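Local coordinates for protein EvdO1 (PDB 4XBZ) that probably acts as a non-haem, 2-oxoglutarate-dependent oxygenase of the phytanoyl-CoA dioxygenase family, carrying out oxidative cyclization in orthosomycin biosynthesis, at residues R53-L58 / C196-N201; W159-G164 / N239-H244; I179-Y184 / L235-I240. All coordinates share one frame; numbering follows the deposited sequence.

Interaction 1. Residues R53-L58 / C196-N201; sequences RRQGVL and CIPESN
Gln55 O is the polar atom on which this contact turns. It accepts the backbone N-H of Glu199 at 2.8 Å from Glu199 N, an almost straight bond (170° at the hydrogen) whose donor stands above the carbonyl plane. Pro198 adds a weaker CA-H...O approach, its CA lying 3.4 Å from Gln55 O. The donor side is shaped by a type II turn running from Ile197 to Ser200, and Ser200 OG fastens that turn by donating to Ile197 O at 2.6 Å. Asn201 packs against the end of the helix: its CG sits between the backbone N and carbonyl carbon (chi1 42°), which brings OD1 to 3.5 Å from Gly56 CA, while ND2 bonds to Gly174 O. Gly56 has positive phi, and a beta-carbon there would collide with Asn201 OD1. Replacing Asn201 with an alanine would probably leave Gly174 O without this donor and open a gap beside Gly56. Arg54 and Glu199 form a salt bridge modelled too tightly for its exact geometry to be trusted; Glu199 OE1 also accepts from Glu310 N of the second subunit. Val57 CG2 meets Cys196 SG at 3.9 Å. A helix closed by a positive-phi glycine and leading into strand 57-61 of the larger sheet is thus docked on the turn after strand 194-196 of the smaller sheet, within the double-stranded beta-helix.

Interaction 2. Residues W159-G164 / N239-H244; sequences WHRDAG and NILTLH. With NI (nickel (II) ion), chain I.
His160, Asp162 and His244 meet at the nickel ion, bound by His160 NE2 and Asp162 OD1 at 2.4 Å each and by His244 NE2 at 2.3 Å. The two imidazoles come at the metal from neighbouring strands, their planes 48° apart, and the Asp162 carboxylate lies at the edge of the His244 ring with OD2 3.3 Å from CE1. Strand pairing puts both histidine side chains on one face of the sheet, and with each CG between backbone N and carbonyl carbon (chi1 68° in His160, 54° in His244) the two NE2 atoms come to the metal. A second shell fixes their rotation: His244 ND1 donates to Thr242 O at 2.8 Å, nearly in the ring plane, His160 ND1 bonds to Ala158 O, and Asp162 OD2 is held by His238 NE2. The backbone sets the spacing. His160 and His244 form an antiparallel hydrogen-bonded pair, with His160 N 2.9 Å from His244 O, and farther along Asp162 N donates to Ile240 O. Outermost, the extended Arg161 lays its guanidinium against Leu241 and sends NE to Leu241 O at 2.6 Å; its NH2 goes on to Ser200 O and Trp203 O. An HxD pair with a distant histidine makes the facial triad of two histidines and one carboxylate found in non-haem iron oxygenases, where nickel probably stands in for iron.

Interaction 3. Residues I179-Y184 / L235-I240; sequences IDAGIY and LLLHNI
Asp180 loses more surface to this contact than any other residue, and it does so through both backbone and side chain. It pairs with His238 as an antiparallel hydrogen-bonded pair: Asp180 N to His238 O and His238 N to Asp180 O are each 3.0 Å. On the same face the two side chains run alongside each other, and Asp180 CB sits over the His238 ring, 3.7 Å from its centroid and 23° off the normal, a CH-pi contact. The carboxylate is not bonded to that ring; His238 NE2 is instead used by Asp162 OD2, which also lies close to Asp180 OD2.

Leu235, on the other face, spreads diagonally. With CG anti to the backbone N (chi1 163°), its CD1 falls 3.7 Å from Ala181 CB and 3.9 Å from Ile183 CG1, bridging two residues of the opposite strand. Leu237 CD2 also touches Ala181 CB, at a sharp angle to Leu235 CD1, and the alanine methyl thus meets two leucines.

Leu236 faces the way of His238 and is paired with Gly182, whose N donates to Leu236 O at 2.8 Å; the return bond, from Leu236 N to Gly182 O, is as short. Gly182 has no side chain to set against Leu236; Tyr184 lies alongside it, pointing the same way, with Tyr184 CE1 3.9 Å from Leu236 CB and Tyr184 OH 3.8 Å from Leu236 CD2.

The strand axes come within 4.7 Å and run at 162° to each other, a regular antiparallel pair. Strand 57-61 adds itself beyond 235-239 and strand 256-263 beyond 179-184, while helix 125-134 covers the face of Ile179, Ile183 and Leu237.

Interaction 3 is the most buried of the three, near the centre of the chain in the larger sheet. Interactions 1 and 2 lie farther out and are only partly buried; interaction 1 also reaches the second subunit. Strand 235-239 ties them together: strand 57-61 of interaction 1 pairs with it, and interactions 2 and 3 share Asn239 and Ile240. Between interactions 1 and 2, Thr242 OG1 bonds to Gly56 O and Ser200 OG to Leu243 N. The chemistry changes accordingly, from backbone and turn bonds in interaction 1, through metal ligation in interaction 2, to ladder bonds and apolar packing in interaction 3, whose Asp180 and His238 face meets interaction 2 through the His238 to Asp162 bond.

Interaction 1. Residues R53-L58 / C196-N201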
# COMPACT_ATOMS: atom_id res chain seq x y z
N ARG A 53 5.12 1.00 -5.83
CA ARG A 53 3.73 0.89 -6.27
C ARG A 53 3.63 0.93 -7.79
O ARG A 53 2.84 0.21 -8.40
CB ARG A 53 2.86 2.01 -5.67
CG ARG A 53 2.77 1.97 -4.15
CD ARG A 53 1.40 1.58 -3.66
NE ARG A 53 1.28 1.68 -2.21
CZ ARG A 53 1.35 0.63 -1.37
NH1 ARG A 53 1.56 -0.61 -1.84
NH2 ARG A 53 1.22 0.83 -0.07
N ARG A 54 4.45 1.75 -8.42
CA ARG A 54 4.33 1.95 -9.85
C ARG A 54 5.08 0.88 -10.64
O ARG A 54 4.56 0.32 -11.60
CB ARG A 54 4.84 3.33 -10.25
CG ARG A 54 4.61 3.69 -11.71
CD ARG A 54 5.08 5.12 -11.98
NE ARG A 54 6.51 5.22 -11.71
CZ ARG A 54 7.45 5.02 -12.62
NH1 ARG A 54 7.11 4.75 -13.87
NH2 ARG A 54 8.74 5.10 -12.28
N GLN A 55 6.31 0.60 -10.25
CA GLN A 55 7.13 -0.29 -11.05
C GLN A 55 6.96 -1.74 -10.66
O GLN A 55 7.31 -2.63 -11.42
CB GLN A 55 8.59 0.13 -10.97
CG GLN A 55 8.85 1.48 -11.61
CD GLN A 55 10.27 1.93 -11.46
OE1 GLN A 55 10.62 2.57 -10.47
NE2 GLN A 55 11.10 1.60 -12.45
N GLY A 56 6.40 -1.98 -9.47
CA GLY A 56 6.19 -3.35 -9.01
C GLY A 56 7.45 -3.99 -8.46
O GLY A 56 7.52 -5.20 -8.30
N VAL A 57 8.45 -3.17 -8.13
CA VAL A 57 9.74 -3.69 -7.70
C VAL A 57 10.52 -2.61 -6.94
O VAL A 57 10.38 -1.42 -7.22
CB VAL A 57 10.54 -4.22 -8.94
CG1 VAL A 57 11.22 -3.09 -9.67
CG2 VAL A 57 11.52 -5.29 -8.54
N LEU A 58 11.31 -3.03 -5.95
CA LEU A 58 12.13 -2.12 -5.14
C LEU A 58 13.32 -2.84 -4.51
O LEU A 58 13.15 -3.87 -3.84
CB LEU A 58 11.30 -1.47 -4.01
CG LEU A 58 12.09 -0.63 -3.02
CD1 LEU A 58 12.66 0.60 -3.73
CD2 LEU A 58 11.28 -0.22 -1.79
N CYS A 196 13.18 -8.16 -14.37
CA CYS A 196 11.74 -7.98 -14.34
C CYS A 196 11.30 -6.88 -15.27
O CYS A 196 12.11 -6.03 -15.66
CB CYS A 196 11.28 -7.69 -12.92
SG CYS A 196 12.03 -6.24 -12.25
N ILE A 197 10.03 -6.91 -15.64
CA ILE A 197 9.46 -5.84 -16.46
C ILE A 197 8.69 -4.85 -15.58
O ILE A 197 7.58 -5.14 -15.14
CB ILE A 197 8.56 -6.40 -17.57
CG1 ILE A 197 9.38 -7.33 -18.47
CG2 ILE A 197 7.93 -5.24 -18.37
CD1 ILE A 197 8.56 -8.14 -19.42
N PRO A 198 9.30 -3.69 -15.32
CA PRO A 198 8.66 -2.64 -14.51
C PRO A 198 7.23 -2.35 -14.98
O PRO A 198 6.99 -2.36 -16.18
CB PRO A 198 9.56 -1.42 -14.71
CG PRO A 198 10.87 -1.96 -15.18
CD PRO A 198 10.58 -3.24 -15.92
N GLU A 199 6.32 -2.14 -14.04
CA GLU A 199 4.94 -1.76 -14.33
C GLU A 199 4.12 -2.85 -15.02
O GLU A 199 2.95 -2.64 -15.33
CB GLU A 199 4.89 -0.48 -15.19
CG GLU A 199 5.68 0.67 -14.63
CD GLU A 199 5.51 1.95 -15.45
OE1 GLU A 199 4.92 1.90 -16.54
OE2 GLU A 199 5.95 3.02 -14.98
N SER A 200 4.70 -4.03 -15.22
CA SER A 200 3.89 -5.12 -15.76
C SER A 200 2.91 -5.63 -14.71
O SER A 200 2.00 -6.39 -15.03
CB SER A 200 4.78 -6.27 -16.28
OG SER A 200 5.63 -6.78 -15.26
N ASN A 201 3.08 -5.19 -13.46
CA ASN A 201 2.09 -5.48 -12.41
C ASN A 201 0.71 -4.88 -12.69
O ASN A 201 -0.25 -5.23 -12.01
CB ASN A 201 2.57 -4.99 -11.04
CG ASN A 201 3.23 -3.62 -11.12
OD1 ASN A 201 4.15 -3.44 -11.91
ND2 ASN A 201 2.77 -2.65 -10.31

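Interaction 2. Residues W159-G164 / N239-H244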
# COMPACT_ATOMS: atom_id res chain seq x y z
N TRP A 159 9.76 -16.33 -17.99
CA TRP A 159 8.98 -15.18 -17.56
C TRP A 159 7.60 -15.58 -17.02
O TRP A 159 6.82 -16.27 -17.68
CB TRP A 159 8.81 -14.20 -18.70
CG TRP A 159 10.09 -13.66 -19.22
CD1 TRP A 159 10.81 -14.12 -20.29
CD2 TRP A 159 10.81 -12.53 -18.70
NE1 TRP A 159 11.93 -13.35 -20.47
CE2 TRP A 159 11.95 -12.37 -19.51
CE3 TRP A 159 10.60 -11.65 -17.64
CZ2 TRP A 159 12.89 -11.36 -19.29
CZ3 TRP A 159 11.53 -10.64 -17.42
CH2 TRP A 159 12.66 -10.51 -18.24
N HIS A 160 7.30 -15.11 -15.82
CA HIS A 160 6.07 -15.51 -15.16
C HIS A 160 5.66 -14.50 -14.12
O HIS A 160 6.48 -13.72 -13.62
CB HIS A 160 6.25 -16.89 -14.51
CG HIS A 160 7.20 -16.86 -13.35
ND1 HIS A 160 8.56 -16.67 -13.50
CD2 HIS A 160 6.98 -16.98 -12.02
CE1 HIS A 160 9.14 -16.68 -12.31
NE2 HIS A 160 8.20 -16.87 -11.39
N ARG A 161 4.37 -14.50 -13.79
CA ARG A 161 3.87 -13.92 -12.56
C ARG A 161 3.85 -15.00 -11.49
O ARG A 161 3.75 -16.18 -11.81
CB ARG A 161 2.47 -13.35 -12.76
CG ARG A 161 2.41 -11.98 -13.39
CD ARG A 161 0.95 -11.50 -13.42
NE ARG A 161 0.86 -10.08 -13.75
CZ ARG A 161 -0.25 -9.49 -14.19
NH1 ARG A 161 -1.36 -10.19 -14.37
NH2 ARG A 161 -0.23 -8.18 -14.45
N ASP A 162 3.96 -14.59 -10.23
CA ASP A 162 3.76 -15.51 -9.13
C ASP A 162 2.26 -15.70 -8.91
O ASP A 162 1.48 -14.83 -9.29
CB ASP A 162 4.47 -15.00 -7.86
CG ASP A 162 5.99 -14.98 -8.02
OD1 ASP A 162 6.52 -15.93 -8.63
OD2 ASP A 162 6.65 -14.03 -7.56
N ALA A 163 1.84 -16.82 -8.34
CA ALA A 163 0.41 -17.10 -8.22
C ALA A 163 -0.27 -16.20 -7.20
O ALA A 163 0.06 -16.23 -6.01
CB ALA A 163 0.17 -18.56 -7.85
N GLY A 164 -1.24 -15.42 -7.66
CA GLY A 164 -2.05 -14.62 -6.76
C GLY A 164 -3.31 -15.33 -6.30
O GLY A 164 -3.78 -15.10 -5.18
N ASN A 239 6.38 -7.23 -6.40
CA ASN A 239 4.97 -7.48 -6.60
C ASN A 239 4.81 -8.79 -7.36
O ASN A 239 5.47 -8.98 -8.38
CB ASN A 239 4.37 -6.32 -7.38
CG ASN A 239 2.87 -6.37 -7.48
OD1 ASN A 239 2.26 -7.45 -7.51
ND2 ASN A 239 2.25 -5.20 -7.56
N ILE A 240 3.95 -9.68 -6.86
CA ILE A 240 3.78 -10.99 -7.48
C ILE A 240 3.22 -10.89 -8.91
O ILE A 240 3.31 -11.85 -9.68
CB ILE A 240 2.86 -11.91 -6.64
CG1 ILE A 240 1.53 -11.19 -6.36
CG2 ILE A 240 3.53 -12.28 -5.32
CD1 ILE A 240 0.34 -12.08 -6.41
N LEU A 241 2.65 -9.73 -9.25
CA LEU A 241 2.10 -9.49 -10.58
C LEU A 241 3.16 -8.94 -11.56
O LEU A 241 2.90 -8.80 -12.76
CB LEU A 241 0.91 -8.51 -10.50
CG LEU A 241 -0.30 -8.92 -9.66
CD1 LEU A 241 -1.44 -7.88 -9.68
CD2 LEU A 241 -0.80 -10.25 -10.14
N THR A 242 4.33 -8.59 -11.04
CA THR A 242 5.41 -8.15 -11.91
C THR A 242 6.00 -9.36 -12.63
O THR A 242 6.45 -10.30 -11.98
CB THR A 242 6.52 -7.42 -11.16
OG1 THR A 242 5.95 -6.35 -10.39
CG2 THR A 242 7.55 -6.86 -12.15
N LEU A 243 5.98 -9.31 -13.95
CA LEU A 243 6.59 -10.34 -14.79
C LEU A 243 8.10 -10.40 -14.53
O LEU A 243 8.78 -9.38 -14.57
CB LEU A 243 6.32 -10.06 -16.27
CG LEU A 243 6.55 -11.25 -17.20
CD1 LEU A 243 5.60 -12.37 -16.85
CD2 LEU A 243 6.40 -10.85 -18.66
N HIS A 244 8.60 -11.60 -14.22
CA HIS A 244 10.04 -11.77 -14.02
C HIS A 244 10.57 -13.12 -14.48
O HIS A 244 9.81 -14.05 -14.74
CB HIS A 244 10.43 -11.56 -12.55
CG HIS A 244 9.66 -12.41 -11.59
ND1 HIS A 244 8.32 -12.24 -11.35
CD2 HIS A 244 10.06 -13.43 -10.79
CE1 HIS A 244 7.92 -13.13 -10.45
NE2 HIS A 244 8.96 -13.85 -10.09
NI NI I . 8.85 -16.01 -9.21

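Interaction 3. Residues I179-Y184 / L235-I240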
# COMPACT_ATOMS: atom_id res chain seq x y z
N ILE A 179 3.26 -9.36 -1.66
CA ILE A 179 4.65 -9.05 -1.91
C ILE A 179 5.59 -10.20 -1.51
O ILE A 179 5.47 -10.79 -0.44
CB ILE A 179 5.07 -7.77 -1.14
CG1 ILE A 179 4.15 -6.60 -1.50
CG2 ILE A 179 6.55 -7.43 -1.39
CD1 ILE A 179 4.52 -5.30 -0.82
N ASP A 180 6.52 -10.50 -2.42
CA ASP A 180 7.68 -11.34 -2.16
C ASP A 180 8.87 -10.52 -1.66
O ASP A 180 9.31 -9.59 -2.33
CB ASP A 180 8.10 -12.06 -3.44
CG ASP A 180 7.60 -13.46 -3.50
OD1 ASP A 180 7.50 -14.09 -2.43
OD2 ASP A 180 7.30 -13.92 -4.61
N ALA A 181 9.39 -10.87 -0.49
CA ALA A 181 10.64 -10.28 -0.03
C ALA A 181 11.75 -11.31 -0.21
O ALA A 181 11.71 -12.39 0.39
CB ALA A 181 10.55 -9.85 1.40
N GLY A 182 12.71 -10.98 -1.07
CA GLY A 182 13.82 -11.87 -1.38
C GLY A 182 15.06 -11.36 -0.69
O GLY A 182 15.58 -10.30 -1.04
N ILE A 183 15.52 -12.11 0.31
CA ILE A 183 16.72 -11.74 1.04
C ILE A 183 17.92 -12.55 0.53
O ILE A 183 17.92 -13.79 0.55
CB ILE A 183 16.51 -11.93 2.53
CG1 ILE A 183 15.24 -11.18 2.93
CG2 ILE A 183 17.71 -11.44 3.32
CD1 ILE A 183 14.88 -11.29 4.40
N TYR A 184 18.92 -11.85 0.01
CA TYR A 184 20.00 -12.48 -0.72
C TYR A 184 21.17 -12.90 0.17
O TYR A 184 21.77 -12.07 0.87
CB TYR A 184 20.48 -11.55 -1.83
CG TYR A 184 19.56 -11.57 -3.01
CD1 TYR A 184 18.24 -11.14 -2.90
CD2 TYR A 184 19.99 -12.03 -4.25
CE1 TYR A 184 17.38 -11.18 -3.97
CE2 TYR A 184 19.13 -12.06 -5.33
CZ TYR A 184 17.82 -11.62 -5.18
OH TYR A 184 16.95 -11.66 -6.24
N LEU A 235 18.02 -6.73 -0.13
CA LEU A 235 16.64 -7.19 -0.17
C LEU A 235 15.92 -6.75 -1.44
O LEU A 235 15.84 -5.56 -1.75
CB LEU A 235 15.89 -6.67 1.07
CG LEU A 235 14.36 -6.69 1.00
CD1 LEU A 235 13.81 -8.11 1.04
CD2 LEU A 235 13.74 -5.81 2.08
N LEU A 236 15.39 -7.72 -2.17
CA LEU A 236 14.55 -7.41 -3.32
C LEU A 236 13.06 -7.61 -2.98
O LEU A 236 12.62 -8.69 -2.59
CB LEU A 236 14.92 -8.26 -4.54
CG LEU A 236 14.10 -7.95 -5.80
CD1 LEU A 236 14.44 -6.58 -6.34
CD2 LEU A 236 14.28 -9.01 -6.89
N LEU A 237 12.31 -6.52 -3.11
CA LEU A 237 10.86 -6.52 -2.95
C LEU A 237 10.24 -6.60 -4.33
O LEU A 237 10.52 -5.76 -5.19
CB LEU A 237 10.39 -5.26 -2.23
CG LEU A 237 11.02 -5.06 -0.84
CD1 LEU A 237 10.82 -3.65 -0.31
CD2 LEU A 237 10.48 -6.11 0.13
N HIS A 238 9.40 -7.61 -4.57
CA HIS A 238 8.65 -7.58 -5.81
C HIS A 238 7.18 -7.97 -5.65
O HIS A 238 6.79 -8.84 -4.85
CB HIS A 238 9.36 -8.43 -6.90
CG HIS A 238 9.06 -9.90 -6.89
ND1 HIS A 238 9.94 -10.83 -6.38
CD2 HIS A 238 8.04 -10.60 -7.44
CE1 HIS A 238 9.45 -12.04 -6.57
NE2 HIS A 238 8.30 -11.93 -7.21
N ASN A 239 6.38 -7.23 -6.40
CA ASN A 239 4.97 -7.48 -6.60
C ASN A 239 4.81 -8.79 -7.36
O ASN A 239 5.47 -8.98 -8.38
CB ASN A 239 4.37 -6.32 -7.38
CG ASN A 239 2.87 -6.37 -7.48
OD1 ASN A 239 2.26 -7.45 -7.51
ND2 ASN A 239 2.25 -5.20 -7.56
N ILE A 240 3.95 -9.68 -6.86
CA ILE A 240 3.78 -10.99 -7.48
C ILE A 240 3.22 -10.89 -8.91
O ILE A 240 3.31 -11.85 -9.68
CB ILE A 240 2.86 -11.91 -6.64
CG1 ILE A 240 1.53 -11.19 -6.36
CG2 ILE A 240 3.53 -12.28 -5.32
CD1 ILE A 240 0.34 -12.08 -6.41